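Local coordinates for protein glucosamine-6-phosphate deaminase (PDB 1J5X) that belongs to the SIS-domain proteins, whose alpha/beta folds are built around parallel sheets flanked by helices, at residues V55-C60 with L103-S108; I131-E136 with L147-P152; I207-H212 with G319-I324; M237-S242 with R326-D331. One frame throughout, in Å; residues are numbered along the deposited sequence.

Contact 1 of 4, residues V55-C60 with L103-S108; sequences VLFVGC and LAFLFS
Leu56 and Val58 pair with Leu103, Phe105 and Phe107 as neighbouring parallel strands of the five-stranded sheet of the SIS domain, an alpha/beta fold. Leu56 and Val58 turn both backbone polar groups to this partner. Leu56 N donates to Leu103 O at 2.9 Å, nearly straight at 168°. Leu56 O accepts from Phe105 N at 2.8 Å. Val58 N then donates to Phe105 O at 2.7 Å, and Val58 O accepts from Phe107 N at 2.9 Å. Val55 and Phe57 bond instead to strand 81-86 on the other side. Strand 55-59 is thus an inner strand of the sheet.

Val55, Phe57 and Phe105 share one face of the sheet. The Phe57 and Phe105 side chains lie side by side and point the same way. Their ring planes are only 12° apart, but the rings are slid so far that they barely overlap. Phe57 CE2 sits over one Phe105 face, toward the rim. Val55 CG1 is anti to the backbone N (chi1 179°), and it meets the edge of the same ring, 3.6 Å from Phe105 CE1. Helix 62-78 packs on Phe57. Leu56, Ala104 and Leu106 face helix 114-125 on the opposite side.

Where the strands end, a water takes over the pairing. It accepts from Cys60 N at 2.8 Å and donates to Phe107 O at 2.6 Å.

Contact 2 of 4, residues I131-E136 with L147-P152; sequences IGITIE and LPLVFP
Ile133 lies alongside Leu149, both side chains pointing the same way, and its CD1 presses on Leu149 CD2 at 3.4 Å. This is tighter than usual van der Waals contact. The two residues belong to the parallel strands of a beta-alpha-beta unit: strand 128-134, helix 140-144 and strand 147-150. The last strand is the outermost of its sheet within the chain.

Both branches of Ile133 reach the partner segment. With CG1 beside the backbone N (chi1 -59°) and chi2 at -69°, CD1 lies against Leu149. CG2 is anti to the backbone N and reaches Phe151 CE1 at 3.6 Å. Thr134 O and Ile133 CD1 lie at the edge of the Phe151 ring, near its plane. Phe30, Phe34 and helix 162-179 also touch this phenylalanine. Ile131 extends the apolar row, its CG1 set 4.1 Å from Leu147 CD1.

Gly132 N donates to Leu147 O at 2.8 Å, and Gly132 O accepts from Leu149 N at 2.9 Å. The next link, Thr134 N to Leu149 O, is weak at 3.4 Å. Phe151 N closes the ladder on Thr134 O.

At the end of the strand, the Thr134 hydroxyl lies within hydrogen-bonding reach of two carbonyls, that of Arg109, its stronger partner, and that of Ser108. It also makes an ST turn, with Glu136 N donating to Thr134 OG1 at 3.1 Å.

Contact 3 of 4, residues I207-H212 with G319-I324; sequences IDLKEH and GYQKAI
Lys322 reaches from its helix into the loop 207-212 and grips two carbonyl oxygens with one ammonium group. Its NZ donates to His212 O at 2.7 Å and to Leu209 O at 3.0 Å. The NZ lies 45° out of the Leu209 carbonyl plane. It is tilted less, 32°, from that of His212. The chain gets there by leaving the helix with CG anti to the backbone N (chi1 175°). It then bends at chi2 and runs straight to NZ.

Asp213 adds a salt bridge to the same NZ. The ammonium is therefore held by one charged and two neutral oxygens. This setting would probably favour its charged form.

Beside the polar grip is an apolar touch. Leu209 crosses Gln321 at about a right angle, and Leu209 CD1 rests 3.7 Å from Gln321 CB.

The second shell shapes the loop. Leu209 O also accepts from His212 N, at 2.8 Å and from the opposite face of the carbonyl to Lys322 NZ. This bond closes the short 3-10 turn 209-211. The His212 ring is fixed at both nitrogens. Its ND1 donates to Asp208 O at 2.9 Å, and its NE2 bonds to the Thr289 hydroxyl. Glu211 N reaches Asp208 O from the other face.

The loop links helix 184-205 to strand 214-218, an inner strand of the four-stranded parallel sheet. Lys322 thus ties helix 313-326 to the entrance of that strand. Leu318 and Ser325 of the same helix also touch Leu209, and Ser238 of helix 222-238 packs on Lys322.

Contact 4 of 4, residues M237-S242 with R326-D331; sequences MSLTFS and RGISPD
Arg326 sends its side chain to Ser238 and Thr240, with CG anti to the carbonyl carbon (chi1 -71°) and the chain extended from CG to NE. Ile328 takes the crowded position at chi1, its CG1 between the backbone N and the carbonyl carbon (79°). Its CD1 comes 3.5 Å from Met237 O and 3.8 Å from Leu239 CG.

The segments meet where two helices end. Leu239, with positive phi, leaves helix 222-238. Gly327 ends helix 313-326 in a Schellman motif. Further on, Pro330 CB packs 3.9 Å from CB of Met237, a selenomethionine here. Pro330 CA makes a CA-H...O contact of 3.4 Å with Met237 O.

The modelled Arg326 NH1 is implausibly close to Ser238 O and Thr240 OG1, so the details of those bonds are doubtful. NH2 of the same group forms a salt bridge with Asp213, and a water accepts from Arg326 NH2 at 3.2 Å and from Phe241 N at 2.9 Å. The Thr240 hydroxyl donates to Ser238 OG at 2.7 Å.

Whatever its exact pose, the guanidinium lies beside the C-terminal end of helix 222-238. Its positive charge would suit the partial negative charge there, and Asp213, shared with Lys322, would balance part of it.

The four contacts form two pairs. Contacts 1 and 2 lie in one sheet, their centres 11 Å apart. Strands 102-107 and 128-134 join them through probable hydrogen bonds from Ile131 N to Ala104 O and from Ile133 N to Leu106 O, each 2.8 Å. Contact 3 lies on the opposite side of the chain's centre from contacts 1 and 2. Contacts 3 and 4 alternate in sequence, with centres 9 Å apart. Lys322 CG packs 3.5 Å from Thr240 OG1, and Ala323 CB 3.4 Å from Met237 O. Asp213 OD1 serves both, bridging to Lys322 and Arg326. Between the pairs there is no touch. The centres of contacts 1 and 3 are about 34 Å apart, and the nearest atoms of contacts 1 and 4 about 14 Å.

Contact 1 of 4, residues V55-C60 with L103-S108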
loop_
_atom_site.group_PDB
_atom_site.type_symbol
_atom_site.label_atom_id
_atom_site.label_comp_id
_atom_site.label_asym_id
_atom_site.label_seq_id
_atom_site.Cartn_x
_atom_site.Cartn_y
_atom_site.Cartn_z
ATOM N N VAL A 55 11.112 14.999 5.828
ATOM C CA VAL A 55 11.127 14.258 4.572
ATOM C C VAL A 55 9.702 14.111 4.096
ATOM O O VAL A 55 8.804 13.755 4.864
ATOM C CB VAL A 55 11.803 12.915 4.703
ATOM C CG1 VAL A 55 11.770 12.154 3.326
ATOM C CG2 VAL A 55 13.277 13.141 5.194
ATOM N N LEU A 56 9.481 14.499 2.835
ATOM C CA LEU A 56 8.163 14.399 2.230
ATOM C C LEU A 56 8.051 13.137 1.337
ATOM O O LEU A 56 9.049 12.667 0.789
ATOM C CB LEU A 56 7.912 15.603 1.320
ATOM C CG LEU A 56 8.199 17.003 1.887
ATOM C CD1 LEU A 56 7.688 18.048 0.859
ATOM C CD2 LEU A 56 7.500 17.169 3.188
ATOM N N PHE A 57 6.820 12.612 1.227
ATOM C CA PHE A 57 6.521 11.435 0.404
ATOM C C PHE A 57 5.339 11.928 -0.417
ATOM O O PHE A 57 4.298 12.238 0.128
ATOM C CB PHE A 57 6.182 10.275 1.307
ATOM C CG PHE A 57 7.370 9.836 2.132
ATOM C CD1 PHE A 57 7.658 10.462 3.369
ATOM C CD2 PHE A 57 8.220 8.862 1.649
ATOM C CE1 PHE A 57 8.809 10.083 4.102
ATOM C CE2 PHE A 57 9.371 8.470 2.363
ATOM C CZ PHE A 57 9.656 9.090 3.593
ATOM N N VAL A 58 5.503 11.977 -1.751
ATOM C CA VAL A 58 4.460 12.644 -2.569
ATOM C C VAL A 58 4.030 11.733 -3.718
ATOM O O VAL A 58 4.899 11.224 -4.421
ATOM C CB VAL A 58 5.112 13.945 -3.178
ATOM C CG1 VAL A 58 4.140 14.680 -4.097
ATOM C CG2 VAL A 58 5.586 14.893 -1.994
ATOM N N GLY A 59 2.734 11.552 -3.920
ATOM C CA GLY A 59 2.327 10.662 -5.013
ATOM C C GLY A 59 0.835 10.712 -5.226
ATOM O O GLY A 59 0.176 11.446 -4.505
ATOM N N CYS A 60 0.313 9.942 -6.202
ATOM C CA CYS A 60 -1.119 9.906 -6.529
ATOM C C CYS A 60 -1.702 8.505 -6.506
ATOM O O CYS A 60 -1.012 7.546 -6.925
ATOM C CB CYS A 60 -1.384 10.448 -7.953
ATOM S SG CYS A 60 -0.767 12.137 -8.233
ATOM N N LEU A 103 14.025 16.917 1.842
ATOM C CA LEU A 103 14.198 15.820 0.886
ATOM C C LEU A 103 12.771 15.360 0.563
ATOM O O LEU A 103 11.929 15.330 1.464
ATOM C CB LEU A 103 14.951 14.676 1.531
ATOM C CG LEU A 103 15.195 13.456 0.644
ATOM C CD1 LEU A 103 16.107 13.823 -0.546
ATOM C CD2 LEU A 103 15.877 12.349 1.457
ATOM N N ALA A 104 12.477 15.042 -0.706
ATOM C CA ALA A 104 11.138 14.604 -1.094
ATOM C C ALA A 104 11.210 13.360 -1.959
ATOM O O ALA A 104 11.955 13.323 -2.931
ATOM C CB ALA A 104 10.423 15.714 -1.862
ATOM N N PHE A 105 10.457 12.337 -1.581
ATOM C CA PHE A 105 10.400 11.126 -2.395
ATOM C C PHE A 105 9.142 11.351 -3.248
ATOM O O PHE A 105 8.037 11.574 -2.732
ATOM C CB PHE A 105 10.192 9.845 -1.580
ATOM C CG PHE A 105 11.416 9.383 -0.805
ATOM C CD1 PHE A 105 11.853 10.074 0.348
ATOM C CD2 PHE A 105 12.074 8.225 -1.189
ATOM C CE1 PHE A 105 12.952 9.566 1.100
ATOM C CE2 PHE A 105 13.148 7.730 -0.448
ATOM C CZ PHE A 105 13.575 8.405 0.689
ATOM N N LEU A 106 9.316 11.297 -4.567
ATOM C CA LEU A 106 8.194 11.476 -5.539
ATOM C C LEU A 106 7.896 10.083 -6.177
ATOM O O LEU A 106 8.818 9.419 -6.650
ATOM C CB LEU A 106 8.642 12.468 -6.639
ATOM C CG LEU A 106 8.695 13.983 -6.394
ATOM C CD1 LEU A 106 7.333 14.566 -6.505
ATOM C CD2 LEU A 106 9.325 14.287 -5.036
ATOM N N PHE A 107 6.645 9.636 -6.145
ATOM C CA PHE A 107 6.278 8.320 -6.650
ATOM C C PHE A 107 5.391 8.386 -7.890
ATOM O O PHE A 107 4.362 9.046 -7.883
ATOM C CB PHE A 107 5.467 7.539 -5.615
ATOM C CG PHE A 107 6.183 7.299 -4.308
ATOM C CD1 PHE A 107 6.311 8.321 -3.377
ATOM C CD2 PHE A 107 6.738 6.038 -4.027
ATOM C CE1 PHE A 107 7.003 8.097 -2.168
ATOM C CE2 PHE A 107 7.441 5.777 -2.806
ATOM C CZ PHE A 107 7.574 6.821 -1.872
ATOM N N SER A 108 5.794 7.682 -8.931
ATOM C CA SER A 108 4.929 7.592 -10.144
ATOM C C SER A 108 5.473 6.326 -10.822
ATOM O O SER A 108 6.590 6.335 -11.321
ATOM C CB SER A 108 5.133 8.797 -11.093
ATOM O OG SER A 108 4.427 8.479 -12.333
HETATM O O HOH W 1 1.773 8.939 -8.418
#

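Contact 2 of 4, residues I131-E136 with L147-P152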
loop_
_atom_site.group_PDB
_atom_site.type_symbol
_atom_site.label_atom_id
_atom_site.label_comp_id
_atom_site.label_asym_id
_atom_site.label_seq_id
_atom_site.Cartn_x
_atom_site.Cartn_y
_atom_site.Cartn_z
ATOM N N ILE A 131 13.762 12.676 -4.960
ATOM C CA ILE A 131 14.112 11.312 -5.285
ATOM C C ILE A 131 12.990 10.783 -6.161
ATOM O O ILE A 131 11.828 10.797 -5.763
ATOM C CB ILE A 131 14.230 10.436 -4.035
ATOM C CG1 ILE A 131 15.472 10.873 -3.216
ATOM C CG2 ILE A 131 14.328 8.968 -4.448
ATOM C CD1 ILE A 131 15.350 10.395 -1.743
ATOM N N GLY A 132 13.346 10.281 -7.361
ATOM C CA GLY A 132 12.318 9.814 -8.263
ATOM C C GLY A 132 12.047 8.333 -8.215
ATOM O O GLY A 132 12.762 7.553 -8.828
ATOM N N ILE A 133 10.967 7.918 -7.558
ATOM C CA ILE A 133 10.686 6.488 -7.492
ATOM C C ILE A 133 9.791 6.107 -8.672
ATOM O O ILE A 133 8.653 6.567 -8.736
ATOM C CB ILE A 133 9.942 6.160 -6.208
ATOM C CG1 ILE A 133 10.793 6.584 -4.997
ATOM C CG2 ILE A 133 9.539 4.660 -6.149
ATOM C CD1 ILE A 133 12.061 5.758 -4.777
ATOM N N THR A 134 10.265 5.206 -9.548
ATOM C CA THR A 134 9.437 4.827 -10.701
ATOM C C THR A 134 9.940 3.459 -11.190
ATOM O O THR A 134 11.017 3.016 -10.777
ATOM C CB THR A 134 9.666 5.866 -11.869
ATOM O OG1 THR A 134 8.920 5.471 -13.032
ATOM C CG2 THR A 134 11.054 5.975 -12.195
ATOM N N ILE A 135 9.155 2.777 -12.031
ATOM C CA ILE A 135 9.680 1.510 -12.559
ATOM C C ILE A 135 10.111 1.722 -14.016
ATOM O O ILE A 135 10.555 0.787 -14.666
ATOM C CB ILE A 135 8.646 0.309 -12.510
ATOM C CG1 ILE A 135 7.435 0.536 -13.409
ATOM C CG2 ILE A 135 8.175 0.119 -11.086
ATOM C CD1 ILE A 135 6.487 -0.630 -13.342
ATOM N N GLU A 136 10.062 2.969 -14.490
ATOM C CA GLU A 136 10.390 3.262 -15.907
ATOM C C GLU A 136 11.616 4.138 -16.044
ATOM O O GLU A 136 11.552 5.326 -15.798
ATOM C CB GLU A 136 9.185 3.934 -16.572
ATOM C CG GLU A 136 7.976 3.038 -16.792
ATOM C CD GLU A 136 8.238 1.901 -17.773
ATOM O OE1 GLU A 136 9.243 1.957 -18.506
ATOM O OE2 GLU A 136 7.427 0.970 -17.780
ATOM N N LEU A 147 17.513 12.615 -7.937
ATOM C CA LEU A 147 18.091 11.317 -7.608
ATOM C C LEU A 147 17.075 10.251 -8.017
ATOM O O LEU A 147 16.154 9.883 -7.255
ATOM C CB LEU A 147 18.333 11.232 -6.075
ATOM C CG LEU A 147 19.354 12.198 -5.451
ATOM C CD1 LEU A 147 19.242 12.191 -3.930
ATOM C CD2 LEU A 147 20.752 11.799 -5.865
ATOM N N PRO A 148 17.180 9.774 -9.252
ATOM C CA PRO A 148 16.236 8.755 -9.689
ATOM C C PRO A 148 16.520 7.421 -9.030
ATOM O O PRO A 148 17.662 7.098 -8.751
ATOM C CB PRO A 148 16.451 8.715 -11.214
ATOM C CG PRO A 148 17.910 9.108 -11.331
ATOM C CD PRO A 148 18.031 10.252 -10.369
ATOM N N LEU A 149 15.474 6.658 -8.771
ATOM C CA LEU A 149 15.613 5.348 -8.159
ATOM C C LEU A 149 14.641 4.502 -8.942
ATOM O O LEU A 149 13.455 4.434 -8.621
ATOM C CB LEU A 149 15.193 5.394 -6.667
ATOM C CG LEU A 149 15.137 4.029 -5.963
ATOM C CD1 LEU A 149 16.371 3.195 -6.345
ATOM C CD2 LEU A 149 15.054 4.231 -4.436
ATOM N N VAL A 150 15.136 3.890 -10.015
ATOM C CA VAL A 150 14.300 3.080 -10.841
ATOM C C VAL A 150 14.264 1.639 -10.313
ATOM O O VAL A 150 15.312 1.011 -10.129
ATOM C CB VAL A 150 14.832 3.094 -12.287
ATOM C CG1 VAL A 150 13.837 2.351 -13.174
ATOM C CG2 VAL A 150 15.008 4.553 -12.772
ATOM N N PHE A 151 13.071 1.113 -10.084
ATOM C CA PHE A 151 12.914 -0.246 -9.568
ATOM C C PHE A 151 12.838 -1.243 -10.687
ATOM O O PHE A 151 12.076 -1.049 -11.634
ATOM C CB PHE A 151 11.663 -0.372 -8.737
ATOM C CG PHE A 151 11.817 0.252 -7.392
ATOM C CD1 PHE A 151 11.939 1.630 -7.282
ATOM C CD2 PHE A 151 11.945 -0.552 -6.279
ATOM C CE1 PHE A 151 12.214 2.245 -6.075
ATOM C CE2 PHE A 151 12.216 0.045 -5.018
ATOM C CZ PHE A 151 12.357 1.461 -4.944
ATOM N N PRO A 152 13.587 -2.338 -10.563
ATOM C CA PRO A 152 13.597 -3.374 -11.598
ATOM C C PRO A 152 12.403 -4.268 -11.398
ATOM O O PRO A 152 12.513 -5.434 -11.009
ATOM C CB PRO A 152 14.956 -4.043 -11.377
ATOM C CG PRO A 152 15.093 -4.035 -9.822
ATOM C CD PRO A 152 14.612 -2.579 -9.519
#

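Contact 3 of 4, residues I207-H212 with G319-I324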
loop_
_atom_site.group_PDB
_atom_site.type_symbol
_atom_site.label_atom_id
_atom_site.label_comp_id
_atom_site.label_asym_id
_atom_site.label_seq_id
_atom_site.Cartn_x
_atom_site.Cartn_y
_atom_site.Cartn_z
ATOM N N ILE A 207 -15.304 -17.245 1.452
ATOM C CA ILE A 207 -16.264 -16.179 1.695
ATOM C C ILE A 207 -17.317 -16.214 0.591
ATOM O O ILE A 207 -16.996 -16.397 -0.578
ATOM C CB ILE A 207 -15.598 -14.737 1.682
ATOM C CG1 ILE A 207 -14.460 -14.687 2.705
ATOM C CG2 ILE A 207 -16.682 -13.663 2.003
ATOM C CD1 ILE A 207 -13.543 -13.452 2.611
ATOM N N ASP A 208 -18.574 -16.058 0.991
ATOM C CA ASP A 208 -19.684 -16.032 0.044
ATOM C C ASP A 208 -19.691 -14.617 -0.556
ATOM O O ASP A 208 -20.466 -13.764 -0.119
ATOM C CB ASP A 208 -21.003 -16.273 0.775
ATOM C CG ASP A 208 -22.165 -16.435 -0.185
ATOM O OD1 ASP A 208 -21.923 -16.323 -1.417
ATOM O OD2 ASP A 208 -23.301 -16.677 0.289
ATOM N N LEU A 209 -18.823 -14.401 -1.535
ATOM C CA LEU A 209 -18.649 -13.102 -2.162
ATOM C C LEU A 209 -19.873 -12.436 -2.756
ATOM O O LEU A 209 -20.077 -11.233 -2.568
ATOM C CB LEU A 209 -17.545 -13.198 -3.222
ATOM C CG LEU A 209 -16.163 -13.454 -2.570
ATOM C CD1 LEU A 209 -15.088 -13.447 -3.629
ATOM C CD2 LEU A 209 -15.844 -12.351 -1.529
ATOM N N LYS A 210 -20.678 -13.213 -3.486
ATOM C CA LYS A 210 -21.875 -12.669 -4.117
ATOM C C LYS A 210 -22.785 -12.043 -3.077
ATOM O O LYS A 210 -23.621 -11.222 -3.416
ATOM C CB LYS A 210 -22.627 -13.781 -4.882
ATOM C CG LYS A 210 -21.973 -14.181 -6.199
ATOM C CD LYS A 210 -20.802 -15.150 -5.957
ATOM C CE LYS A 210 -20.149 -15.690 -7.258
ATOM N NZ LYS A 210 -18.893 -16.494 -6.974
ATOM N N GLU A 211 -22.641 -12.427 -1.812
ATOM C CA GLU A 211 -23.465 -11.860 -0.765
ATOM C C GLU A 211 -22.829 -10.675 -0.012
ATOM O O GLU A 211 -23.373 -10.207 0.999
ATOM C CB GLU A 211 -23.838 -12.933 0.245
ATOM C CG GLU A 211 -24.679 -14.041 -0.350
ATOM C CD GLU A 211 -26.138 -13.765 -0.189
ATOM O OE1 GLU A 211 -26.623 -12.726 -0.698
ATOM O OE2 GLU A 211 -26.803 -14.595 0.469
ATOM N N HIS A 212 -21.690 -10.191 -0.482
ATOM C CA HIS A 212 -21.052 -9.040 0.218
ATOM C C HIS A 212 -20.748 -7.967 -0.803
ATOM O O HIS A 212 -20.034 -8.224 -1.762
ATOM C CB HIS A 212 -19.738 -9.485 0.875
ATOM C CG HIS A 212 -19.937 -10.376 2.059
ATOM N ND1 HIS A 212 -20.052 -11.746 1.952
ATOM C CD2 HIS A 212 -20.055 -10.091 3.374
ATOM C CE1 HIS A 212 -20.221 -12.264 3.155
ATOM N NE2 HIS A 212 -20.223 -11.286 4.037
ATOM N N GLY A 319 -10.083 -8.501 -4.181
ATOM C CA GLY A 319 -10.536 -7.724 -5.330
ATOM C C GLY A 319 -10.676 -8.624 -6.552
ATOM O O GLY A 319 -11.690 -8.562 -7.302
ATOM N N TYR A 320 -9.646 -9.436 -6.775
ATOM C CA TYR A 320 -9.638 -10.327 -7.937
ATOM C C TYR A 320 -10.812 -11.313 -7.887
ATOM O O TYR A 320 -11.627 -11.416 -8.820
ATOM C CB TYR A 320 -8.333 -11.078 -8.014
ATOM C CG TYR A 320 -8.281 -11.951 -9.252
ATOM C CD1 TYR A 320 -8.812 -13.238 -9.245
ATOM C CD2 TYR A 320 -7.770 -11.446 -10.450
ATOM C CE1 TYR A 320 -8.831 -14.005 -10.414
ATOM C CE2 TYR A 320 -7.793 -12.197 -11.617
ATOM C CZ TYR A 320 -8.325 -13.469 -11.595
ATOM O OH TYR A 320 -8.368 -14.187 -12.799
ATOM N N GLN A 321 -10.921 -12.024 -6.788
ATOM C CA GLN A 321 -11.989 -12.997 -6.671
ATOM C C GLN A 321 -13.356 -12.347 -6.763
ATOM O O GLN A 321 -14.292 -12.934 -7.343
ATOM C CB GLN A 321 -11.843 -13.799 -5.351
ATOM C CG GLN A 321 -10.561 -14.685 -5.345
ATOM C CD GLN A 321 -10.533 -15.696 -4.187
ATOM O OE1 GLN A 321 -11.684 -15.914 -3.567
ATOM N NE2 GLN A 321 -9.472 -16.250 -3.849
ATOM N N LYS A 322 -13.500 -11.141 -6.203
ATOM C CA LYS A 322 -14.806 -10.491 -6.253
ATOM C C LYS A 322 -15.140 -10.080 -7.672
ATOM O O LYS A 322 -16.332 -10.096 -8.052
ATOM C CB LYS A 322 -14.884 -9.235 -5.356
ATOM C CG LYS A 322 -16.210 -8.451 -5.464
ATOM C CD LYS A 322 -17.404 -9.151 -4.800
ATOM C CE LYS A 322 -18.696 -8.360 -5.063
ATOM N NZ LYS A 322 -19.890 -8.891 -4.365
ATOM N N ALA A 323 -14.139 -9.692 -8.446
ATOM C CA ALA A 323 -14.429 -9.292 -9.811
ATOM C C ALA A 323 -14.943 -10.516 -10.597
ATOM O O ALA A 323 -15.907 -10.425 -11.369
ATOM C CB ALA A 323 -13.218 -8.767 -10.456
ATOM N N ILE A 324 -14.290 -11.657 -10.385
ATOM C CA ILE A 324 -14.665 -12.889 -11.091
ATOM C C ILE A 324 -16.096 -13.203 -10.739
ATOM O O ILE A 324 -16.902 -13.545 -11.612
ATOM C CB ILE A 324 -13.733 -14.085 -10.678
ATOM C CG1 ILE A 324 -12.306 -13.796 -11.129
ATOM C CG2 ILE A 324 -14.223 -15.428 -11.324
ATOM C CD1 ILE A 324 -12.190 -13.273 -12.516
#

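Contact 4 of 4, residues M237-S242 with R326-D331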
loop_
_atom_site.group_PDB
_atom_site.type_symbol
_atom_site.label_atom_id
_atom_site.label_comp_id
_atom_site.label_asym_id
_atom_site.label_seq_id
_atom_site.Cartn_x
_atom_site.Cartn_y
_atom_site.Cartn_z
HETATM N N MSE A 237 -10.533 -3.011 -9.014
HETATM C CA MSE A 237 -10.639 -4.335 -9.648
HETATM C C MSE A 237 -12.022 -4.884 -9.811
HETATM O O MSE A 237 -12.348 -5.486 -10.855
HETATM C CB MSE A 237 -9.823 -5.370 -8.836
HETATM C CG MSE A 237 -8.368 -5.177 -8.964
HETATM SE SE MSE A 237 -7.482 -6.656 -7.823
HETATM C CE MSE A 237 -5.718 -6.056 -7.852
ATOM N N SER A 238 -12.813 -4.680 -8.769
ATOM C CA SER A 238 -14.121 -5.288 -8.686
ATOM C C SER A 238 -15.331 -4.389 -8.665
ATOM O O SER A 238 -16.449 -4.886 -8.587
ATOM C CB SER A 238 -14.146 -6.169 -7.443
ATOM O OG SER A 238 -14.504 -5.428 -6.268
ATOM N N LEU A 239 -15.109 -3.077 -8.665
ATOM C CA LEU A 239 -16.193 -2.119 -8.576
ATOM C C LEU A 239 -17.070 -2.243 -7.344
ATOM O O LEU A 239 -18.278 -2.049 -7.402
ATOM C CB LEU A 239 -17.055 -2.201 -9.870
ATOM C CG LEU A 239 -16.220 -2.010 -11.135
ATOM C CD1 LEU A 239 -17.155 -1.973 -12.442
ATOM C CD2 LEU A 239 -15.496 -0.685 -11.066
ATOM N N THR A 240 -16.466 -2.504 -6.183
ATOM C CA THR A 240 -17.222 -2.650 -4.982
ATOM C C THR A 240 -16.898 -1.443 -4.139
ATOM O O THR A 240 -15.691 -1.087 -4.043
ATOM C CB THR A 240 -16.761 -3.929 -4.249
ATOM O OG1 THR A 240 -16.918 -5.042 -5.150
ATOM C CG2 THR A 240 -17.521 -4.128 -2.965
ATOM N N PHE A 241 -17.940 -0.870 -3.539
ATOM C CA PHE A 241 -17.801 0.281 -2.668
ATOM C C PHE A 241 -16.924 -0.237 -1.513
ATOM O O PHE A 241 -17.281 -1.219 -0.848
ATOM C CB PHE A 241 -19.176 0.731 -2.132
ATOM N N SER A 242 -15.779 0.412 -1.303
ATOM C CA SER A 242 -14.867 0.010 -0.242
ATOM C C SER A 242 -14.348 1.256 0.448
ATOM O O SER A 242 -14.179 2.301 -0.212
ATOM C CB SER A 242 -13.678 -0.713 -0.834
ATOM O OG SER A 242 -14.056 -1.816 -1.662
ATOM N N ARG A 326 -18.462 -11.194 -9.892
ATOM C CA ARG A 326 -19.388 -10.276 -10.550
ATOM C C ARG A 326 -19.387 -10.530 -12.058
ATOM O O ARG A 326 -20.261 -10.038 -12.763
ATOM C CB ARG A 326 -18.971 -8.815 -10.318
ATOM C CG ARG A 326 -19.169 -8.315 -8.915
ATOM C CD ARG A 326 -19.312 -6.779 -8.944
ATOM N NE ARG A 326 -20.020 -6.327 -7.759
ATOM C CZ ARG A 326 -19.500 -5.465 -6.902
ATOM N NH1 ARG A 326 -18.296 -4.988 -7.152
ATOM N NH2 ARG A 326 -20.143 -5.124 -5.791
ATOM N N GLY A 327 -18.394 -11.276 -12.526
ATOM C CA GLY A 327 -18.272 -11.566 -13.932
ATOM C C GLY A 327 -17.666 -10.377 -14.655
ATOM O O GLY A 327 -18.043 -10.057 -15.789
ATOM N N ILE A 328 -16.737 -9.672 -14.016
ATOM C CA ILE A 328 -16.139 -8.556 -14.728
ATOM C C ILE A 328 -14.657 -8.802 -14.734
ATOM O O ILE A 328 -14.172 -9.597 -13.946
ATOM C CB ILE A 328 -16.425 -7.201 -14.073
ATOM C CG1 ILE A 328 -15.500 -7.001 -12.879
ATOM C CG2 ILE A 328 -17.907 -7.119 -13.636
ATOM C CD1 ILE A 328 -15.521 -5.582 -12.382
ATOM N N SER A 329 -13.937 -8.122 -15.611
ATOM C CA SER A 329 -12.501 -8.321 -15.692
ATOM C C SER A 329 -11.735 -7.355 -14.819
ATOM O O SER A 329 -11.852 -6.155 -15.006
ATOM C CB SER A 329 -11.987 -8.055 -17.086
ATOM O OG SER A 329 -10.588 -8.230 -17.141
ATOM N N PRO A 330 -10.923 -7.862 -13.882
ATOM C CA PRO A 330 -10.180 -6.887 -13.070
ATOM C C PRO A 330 -9.088 -6.201 -13.874
ATOM O O PRO A 330 -8.530 -5.218 -13.413
ATOM C CB PRO A 330 -9.607 -7.729 -11.923
ATOM C CG PRO A 330 -9.493 -9.104 -12.504
ATOM C CD PRO A 330 -10.792 -9.224 -13.334
ATOM N N ASP A 331 -8.761 -6.703 -15.063
ATOM C CA ASP A 331 -7.734 -6.041 -15.878
ATOM C C ASP A 331 -8.308 -4.845 -16.710
ATOM O O ASP A 331 -7.555 -4.124 -17.322
ATOM C CB ASP A 331 -7.092 -6.988 -16.882
ATOM C CG ASP A 331 -6.372 -8.162 -16.233
ATOM O OD1 ASP A 331 -5.137 -8.051 -16.017
ATOM O OD2 ASP A 331 -7.064 -9.179 -15.958
HETATM O O HOH W 2 -20.359 -2.341 -4.167
#